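Local coordinates for putative curved DNA-binding protein (Chaetomium thermophilum var. thermophilum DSM 1495, PDB 4IPA) that is an Arx1 protein with the methionine aminopeptidase-like fold of the M24 family, linked to ribosome biogenesis, and possibly binds DNA, at residues Lys189-Gln193 and Ala194-Ser198; Asn161-Leu164 and Leu165-Val169. One frame throughout, in Å; residues are numbered along the deposited sequence.

Contact 1: Lys189-Gln193 and Ala194-Ser198; sequences KPPSQ and AKISS
S192 turns its hydroxyl onto the first turn of helix 193-205: OG accepts from K195 N at 3.1 Å, with an N-H...O angle of 146°. The hydroxyl reaches that amide because its first torsion (chi1 67°) sets OG between its own backbone N and carbonyl carbon, which swings it over the turn. The same residue offers its carbonyl as well. S192 O receives a nearly straight bond from I196 N at 3.0 Å, and only a weak, bent one from K195 N. In the next bond along, S197 N donates to Q193 O at 2.9 Å, while S197 OG makes only a weak approach to that carbonyl and has a firmer partner in S234 N. This is a serine N-cap: a short side chain answers an amide that has no preceding turn to bond to, and serine suits the place because its oxygen sits one carbon from the backbone. P191, just before the cap, adds an apolar touch, its ring CB meeting I196 CG1 at 4.1 Å as the two side chains pass at a slant. A proline is at home just ahead of a helix, since its nitrogen has no hydrogen to place and its rigid ring gives I196 a firm apolar surface. With CG1 directed back beside its own nitrogen (chi1 -61°), I196 lays that carbon close to S192 O and beside the P191 ring, while the rest of its side chain is buried against L233 and helix 148-167. Cut back to an alanine here, the side chain would probably leave the P191 ring without its apolar mate and open a gap facing helix 148-167. K195 sends its amine away from the cap to a salt bridge with E380.

Contact 2: Asn161-Leu164 and Leu165-Val169; sequences NEVL and LRLMV
R166 runs extended from CG to NE, its first torsion (chi1 -81°) setting CG beside its backbone N, which lays NH1 over E162, one turn earlier. That NH1 is shared by two acceptors: OE1 of E162 at 2.8 Å, in a salt bridge, and the backbone O of E162 at 2.9 Å. The carbonyl lies in the guanidinium plane, whereas the carboxylate is turned 56° from it and met from above its own plane. E162 is bent at chi2 (-60°), which curls OE1 back to the guanidinium; OE2 pairs with R358. Arginine suits the place because NE also bonds Q387 O, which probably fixes the group's rotation.

The apolar residues follow the same i to i+4 spacing. V163 CG1 and L167 CD1 run side by side, 3.8 Å apart, while L164 CD1 meets M168 CG at 4.1 Å where their chains cross. M168, a flexible thioether chain, lies against W251 and V253 of strand 250-258. The backbone bonds L165 N to N161 O and L167 N to V163 O continue the helix. This is a helix held between the antiparallel sheet, touched by L164, L165 and M168, and helix 379-386, touched by V163 and R166, in an M24-type fold.

Contact 2 is the more deeply buried, on the last turns of helix 148-167 against the sheet; contact 1 lies further out, at the start of helix 193-205, with its cap exposed. Both are local, helix-end contacts, and they meet where I196 CG2 packs on L164 CD1, 4.0 Å away, and on L167 CD1, and where the P191 ring nears L167 O. Their chemistry differs with place: contact 1 answers backbone amides with a neutral hydroxyl and a carbonyl, whereas contact 2 adds a charged pair to aliphatic side chains that serve several neighbours: sheet, helix 379-386 and contact 1. Helix 379-386 is touched from both, by K195 through its charge and by V163 through apolar packing.

Contact 1: Lys189-Gln193 and Ala194-Ser198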
loop_
_atom_site.group_PDB
_atom_site.type_symbol
_atom_site.label_atom_id
_atom_site.label_comp_id
_atom_site.label_asym_id
_atom_site.label_seq_id
_atom_site.Cartn_x
_atom_site.Cartn_y
_atom_site.Cartn_z
ATOM N N LYS A 189 11.448 10.759 23.318
ATOM C CA LYS A 189 10.999 9.421 22.957
ATOM C C LYS A 189 10.215 9.411 21.637
ATOM O O LYS A 189 9.503 10.365 21.314
ATOM C CB LYS A 189 10.158 8.829 24.091
ATOM C CG LYS A 189 10.966 7.984 25.082
ATOM C CD LYS A 189 10.509 8.158 26.529
ATOM C CE LYS A 189 8.991 8.166 26.677
ATOM N NZ LYS A 189 8.470 9.481 27.190
ATOM N N PRO A 190 10.369 8.333 20.855
ATOM C CA PRO A 190 9.500 8.125 19.696
ATOM C C PRO A 190 8.055 8.167 20.154
ATOM O O PRO A 190 7.725 7.590 21.187
ATOM C CB PRO A 190 9.855 6.707 19.222
ATOM C CG PRO A 190 10.595 6.091 20.360
ATOM C CD PRO A 190 11.290 7.205 21.060
ATOM N N PRO A 191 7.201 8.866 19.398
ATOM C CA PRO A 191 5.789 9.020 19.762
ATOM C C PRO A 191 5.118 7.658 19.887
ATOM O O PRO A 191 5.458 6.768 19.114
ATOM C CB PRO A 191 5.200 9.797 18.564
ATOM C CG PRO A 191 6.210 9.590 17.444
ATOM C CD PRO A 191 7.526 9.562 18.143
ATOM N N SER A 192 4.223 7.472 20.854
ATOM C CA SER A 192 3.459 6.232 20.912
ATOM C C SER A 192 2.590 6.060 19.654
ATOM O O SER A 192 2.356 7.008 18.906
ATOM C CB SER A 192 2.559 6.209 22.141
ATOM O OG SER A 192 1.540 7.182 22.027
ATOM N N GLN A 193 2.096 4.854 19.421
ATOM C CA GLN A 193 1.183 4.671 18.299
ATOM C C GLN A 193 -0.190 5.314 18.538
ATOM O O GLN A 193 -0.856 5.740 17.592
ATOM C CB GLN A 193 1.116 3.204 17.872
ATOM C CG GLN A 193 2.425 2.780 17.193
ATOM C CD GLN A 193 2.355 1.420 16.529
ATOM O OE1 GLN A 193 3.370 0.743 16.377
ATOM N NE2 GLN A 193 1.166 1.015 16.129
ATOM N N ALA A 194 -0.589 5.424 19.801
ATOM C CA ALA A 194 -1.782 6.198 20.154
ATOM C C ALA A 194 -1.648 7.681 19.761
ATOM O O ALA A 194 -2.604 8.306 19.304
ATOM C CB ALA A 194 -2.074 6.069 21.638
ATOM N N LYS A 195 -0.453 8.231 19.940
ATOM C CA LYS A 195 -0.187 9.628 19.628
ATOM C C LYS A 195 -0.166 9.832 18.108
ATOM O O LYS A 195 -0.754 10.778 17.576
ATOM C CB LYS A 195 1.148 10.051 20.253
ATOM C CG LYS A 195 1.595 11.483 19.932
ATOM C CD LYS A 195 0.517 12.514 20.296
ATOM C CE LYS A 195 1.021 13.944 20.053
ATOM N NZ LYS A 195 0.054 15.009 20.487
ATOM N N ILE A 196 0.515 8.929 17.416
ATOM C CA ILE A 196 0.511 8.917 15.965
ATOM C C ILE A 196 -0.923 8.892 15.433
ATOM O O ILE A 196 -1.282 9.694 14.572
ATOM C CB ILE A 196 1.306 7.711 15.429
ATOM C CG1 ILE A 196 2.763 7.806 15.912
ATOM C CG2 ILE A 196 1.200 7.622 13.896
ATOM C CD1 ILE A 196 3.672 6.668 15.444
ATOM N N SER A 197 -1.738 7.982 15.959
ATOM C CA SER A 197 -3.133 7.869 15.551
ATOM C C SER A 197 -3.918 9.163 15.747
ATOM O O SER A 197 -4.578 9.636 14.823
ATOM C CB SER A 197 -3.840 6.735 16.308
ATOM O OG SER A 197 -3.575 5.480 15.714
ATOM N N SER A 198 -3.857 9.728 16.948
ATOM C CA SER A 198 -4.645 10.927 17.239
ATOM C C SER A 198 -4.239 12.104 16.349
ATOM O O SER A 198 -5.091 12.862 15.887
ATOM C CB SER A 198 -4.579 11.305 18.722
ATOM O OG SER A 198 -3.277 11.726 19.077
#

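Contact 2: Asn161-Leu164 and Leu165-Val169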
loop_
_atom_site.group_PDB
_atom_site.type_symbol
_atom_site.label_atom_id
_atom_site.label_comp_id
_atom_site.label_asym_id
_atom_site.label_seq_id
_atom_site.Cartn_x
_atom_site.Cartn_y
_atom_site.Cartn_z
ATOM N N ASN A 161 -0.430 11.465 5.020
ATOM C CA ASN A 161 0.792 10.800 4.573
ATOM C C ASN A 161 2.052 11.615 4.902
ATOM O O ASN A 161 3.041 11.073 5.411
ATOM C CB ASN A 161 0.721 10.488 3.077
ATOM C CG ASN A 161 1.835 9.572 2.618
ATOM O OD1 ASN A 161 2.121 8.563 3.258
ATOM N ND2 ASN A 161 2.488 9.927 1.505
ATOM N N GLU A 162 2.002 12.915 4.627
ATOM C CA GLU A 162 3.105 13.819 4.942
ATOM C C GLU A 162 3.395 13.866 6.442
ATOM O O GLU A 162 4.552 13.909 6.851
ATOM C CB GLU A 162 2.820 15.237 4.429
ATOM C CG GLU A 162 2.756 15.335 2.910
ATOM C CD GLU A 162 4.061 14.921 2.238
ATOM O OE1 GLU A 162 5.121 15.459 2.619
ATOM O OE2 GLU A 162 4.030 14.058 1.330
ATOM N N VAL A 163 2.344 13.875 7.252
ATOM C CA VAL A 163 2.505 13.851 8.698
ATOM C C VAL A 163 3.071 12.509 9.178
ATOM O O VAL A 163 4.052 12.484 9.915
ATOM C CB VAL A 163 1.193 14.177 9.437
ATOM C CG1 VAL A 163 1.369 14.002 10.963
ATOM C CG2 VAL A 163 0.765 15.590 9.106
ATOM N N LEU A 164 2.468 11.403 8.757
ATOM C CA LEU A 164 2.961 10.068 9.131
ATOM C C LEU A 164 4.453 9.881 8.823
ATOM O O LEU A 164 5.223 9.437 9.672
ATOM C CB LEU A 164 2.150 8.967 8.432
ATOM C CG LEU A 164 2.622 7.541 8.711
ATOM C CD1 LEU A 164 2.816 7.340 10.219
ATOM C CD2 LEU A 164 1.654 6.484 8.127
ATOM N N LEU A 165 4.858 10.215 7.604
ATOM C CA LEU A 165 6.259 10.084 7.214
ATOM C C LEU A 165 7.214 10.840 8.163
ATOM O O LEU A 165 8.285 10.331 8.516
ATOM C CB LEU A 165 6.454 10.532 5.759
ATOM C CG LEU A 165 5.836 9.619 4.685
ATOM C CD1 LEU A 165 5.994 10.200 3.262
ATOM C CD2 LEU A 165 6.416 8.202 4.760
ATOM N N ARG A 166 6.810 12.043 8.568
ATOM C CA ARG A 166 7.588 12.871 9.486
ATOM C C ARG A 166 7.590 12.326 10.915
ATOM O O ARG A 166 8.577 12.470 11.633
ATOM C CB ARG A 166 7.094 14.320 9.448
ATOM C CG ARG A 166 7.660 15.093 8.268
ATOM C CD ARG A 166 6.782 16.263 7.875
ATOM N NE ARG A 166 7.322 16.926 6.693
ATOM C CZ ARG A 166 7.047 16.564 5.440
ATOM N NH1 ARG A 166 6.225 15.543 5.205
ATOM N NH2 ARG A 166 7.598 17.219 4.425
ATOM N N LEU A 167 6.499 11.674 11.313
ATOM C CA LEU A 167 6.427 11.045 12.627
ATOM C C LEU A 167 7.315 9.813 12.684
ATOM O O LEU A 167 7.527 9.241 13.759
ATOM C CB LEU A 167 4.986 10.664 12.976
ATOM C CG LEU A 167 4.053 11.864 13.182
ATOM C CD1 LEU A 167 2.614 11.444 13.476
ATOM C CD2 LEU A 167 4.600 12.718 14.313
ATOM N N MET A 168 7.839 9.403 11.530
ATOM C CA MET A 168 8.628 8.176 11.461
ATOM C C MET A 168 10.136 8.427 11.489
ATOM O O MET A 168 10.925 7.505 11.682
ATOM C CB MET A 168 8.240 7.341 10.233
ATOM C CG MET A 168 6.825 6.743 10.285
ATOM S SD MET A 168 6.479 5.692 8.843
ATOM C CE MET A 168 7.377 4.181 9.252
ATOM N N VAL A 169 10.537 9.668 11.276
ATOM C CA VAL A 169 11.927 10.046 11.453
ATOM C C VAL A 169 12.302 9.824 12.921
ATOM O O VAL A 169 11.668 10.381 13.812
ATOM C CB VAL A 169 12.152 11.511 11.042
ATOM C CG1 VAL A 169 13.635 11.887 11.189
ATOM C CG2 VAL A 169 11.703 11.703 9.602
#